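Local atomic coordinates of Glyco_hydro_cc domain-containing protein (Blastomyces gilchristii, PDB entry 6UB0), a protein that probably hydrolyses beta-1,3-glucan as a curdlan-specific exo-beta-1,3-glucanase of glycoside hydrolase family 128, and binds laminaribiose in its active-site cleft. Residues Leu190-Leu194 / Ala226-Ile230. Coordinates in Å, arbitrary orientation, origin at the centre of the assembly. Numbering follows the deposited sequence.
Sequences LKEVL and AYKTI
Two outer helices of a TIM-barrel glycoside hydrolase pack side by side here. Residues 190-194 are one turn of helix 183-199. Residues 226-230 are the last turn of helix 222-229 and the C-terminal residue of the chain. Residues 190-194 and 226-229 are helical, with Leu194 N to Leu190 O at 2.9 Å; Ile230 N still reaches Ala226 O at 3.0 Å. In register, Leu190 CA lies 6.9 Å from Tyr227 CA, and Lys191 CA lies 6.8 Å from Ile230 CA. No hydrogen bond crosses; the fit is apolar and buries 291 Å².

Leu190 and Leu194, one turn apart and both mt, project toward the second helix. Leu190 CD1 enters the corner between Ala226 CB (4.2 Å) and Tyr227 CB (4.4 Å). Ala226 is small and lets it come close. Leu194 CD1 sits between Tyr227 CD1 (4.2 Å) and Ile230 CB (3.8 Å). Tyr227, chi1 t, runs inward. Its hydroxyl hydrogen-bonds Gly6 O and Ser208 N, tying the helix to the barrel strands. Leu190 and Leu194 also rest on Phe177 of strand 172-180, so the contact continues into the layer between helices and barrel. Ile230, mt, closes the outer side. Its CD1 fills the hollow between Leu190 CB, at 4.1 Å, and Lys191 CG, at 4.0 Å.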
loop_
_atom_site.group_PDB
_atom_site.type_symbol
_atom_site.label_atom_id
_atom_site.label_comp_id
_atom_site.label_asym_id
_atom_site.label_seq_id
_atom_site.Cartn_x
_atom_site.Cartn_y
_atom_site.Cartn_z
ATOM N N LEU A 190 1.812 -7.969 15.426
ATOM C CA LEU A 190 2.696 -8.338 14.277
ATOM C C LEU A 190 2.984 -9.846 14.316
ATOM O O LEU A 190 3.055 -10.507 13.234
ATOM C CB LEU A 190 3.994 -7.519 14.328
ATOM C CG LEU A 190 3.850 -6.037 13.966
ATOM C CD1 LEU A 190 5.109 -5.267 14.309
ATOM C CD2 LEU A 190 3.490 -5.883 12.490
ATOM N N LYS A 191 3.131 -10.407 15.511
ATOM C CA LYS A 191 3.310 -11.878 15.672
ATOM C C LYS A 191 2.143 -12.678 15.076
ATOM O O LYS A 191 2.414 -13.804 14.591
ATOM C CB LYS A 191 3.450 -12.267 17.144
ATOM C CG LYS A 191 4.673 -11.678 17.822
ATOM C CD LYS A 191 5.031 -12.388 19.107
ATOM C CE LYS A 191 6.348 -11.914 19.685
ATOM N NZ LYS A 191 7.164 -13.068 20.120
ATOM N N GLU A 192 0.911 -12.157 15.130
ATOM C CA GLU A 192 -0.292 -12.849 14.601
ATOM C C GLU A 192 -0.416 -12.605 13.083
ATOM O O GLU A 192 -0.555 -13.593 12.309
ATOM C CB GLU A 192 -1.510 -12.351 15.400
ATOM C CG GLU A 192 -2.872 -12.843 14.923
ATOM C CD GLU A 192 -3.174 -14.321 15.069
ATOM O OE1 GLU A 192 -2.691 -14.933 16.041
ATOM O OE2 GLU A 192 -3.917 -14.847 14.216
ATOM N N VAL A 193 -0.314 -11.351 12.639
ATOM C CA VAL A 193 -0.663 -10.976 11.230
ATOM C C VAL A 193 0.515 -11.255 10.269
ATOM O O VAL A 193 0.266 -11.674 9.110
ATOM C CB VAL A 193 -1.179 -9.525 11.194
ATOM C CG1 VAL A 193 -2.226 -9.313 12.284
ATOM C CG2 VAL A 193 -0.074 -8.478 11.324
ATOM N N LEU A 194 1.777 -11.097 10.684
ATOM C CA LEU A 194 2.885 -11.231 9.688
ATOM C C LEU A 194 2.933 -12.637 9.066
ATOM O O LEU A 194 3.018 -12.793 7.841
ATOM C CB LEU A 194 4.226 -10.827 10.312
ATOM C CG LEU A 194 4.459 -9.323 10.478
ATOM C CD1 LEU A 194 5.857 -8.991 10.974
ATOM C CD2 LEU A 194 4.180 -8.577 9.170
ATOM N N ALA A 226 10.708 -6.247 15.718
ATOM C CA ALA A 226 9.703 -7.289 15.429
ATOM C C ALA A 226 9.401 -7.309 13.922
ATOM O O ALA A 226 9.285 -8.412 13.318
ATOM C CB ALA A 226 8.451 -7.026 16.219
ATOM N N TYR A 227 9.158 -6.132 13.338
ATOM C CA TYR A 227 8.796 -6.025 11.913
ATOM C C TYR A 227 9.978 -6.552 11.084
ATOM O O TYR A 227 9.733 -7.200 10.075
ATOM C CB TYR A 227 8.435 -4.590 11.540
ATOM C CG TYR A 227 7.922 -4.428 10.132
ATOM C CD1 TYR A 227 6.833 -5.152 9.695
ATOM C CD2 TYR A 227 8.404 -3.434 9.306
ATOM C CE1 TYR A 227 6.326 -5.009 8.416
ATOM C CE2 TYR A 227 7.888 -3.251 8.031
ATOM C CZ TYR A 227 6.813 -4.008 7.594
ATOM O OH TYR A 227 6.300 -3.889 6.325
ATOM N N LYS A 228 11.205 -6.389 11.572
ATOM C CA LYS A 228 12.469 -6.761 10.857
ATOM C C LYS A 228 12.755 -8.266 10.899
ATOM O O LYS A 228 13.459 -8.717 9.972
ATOM C CB LYS A 228 13.655 -6.022 11.483
ATOM C CG LYS A 228 14.962 -6.099 10.707
ATOM C CD LYS A 228 15.949 -5.115 11.258
ATOM C CE LYS A 228 17.172 -4.920 10.402
ATOM N NZ LYS A 228 18.191 -4.189 11.188
ATOM N N THR A 229 12.287 -8.991 11.934
ATOM C CA THR A 229 12.759 -10.353 12.301
ATOM C C THR A 229 11.646 -11.399 12.207
ATOM O O THR A 229 11.989 -12.551 12.121
ATOM C CB THR A 229 13.293 -10.419 13.739
ATOM O OG1 THR A 229 12.181 -10.186 14.595
ATOM C CG2 THR A 229 14.387 -9.428 14.061
ATOM N N ILE A 230 10.363 -11.032 12.261
ATOM C CA ILE A 230 9.307 -12.052 12.453
ATOM C C ILE A 230 9.141 -12.807 11.132
ATOM O O ILE A 230 9.308 -12.309 9.997
ATOM C CB ILE A 230 8.015 -11.422 12.976
ATOM C CG1 ILE A 230 8.178 -11.024 14.442
ATOM C CG2 ILE A 230 6.853 -12.359 12.738
ATOM C CD1 ILE A 230 7.063 -10.194 14.986
ATOM O OXT ILE A 230 8.829 -13.993 11.214
#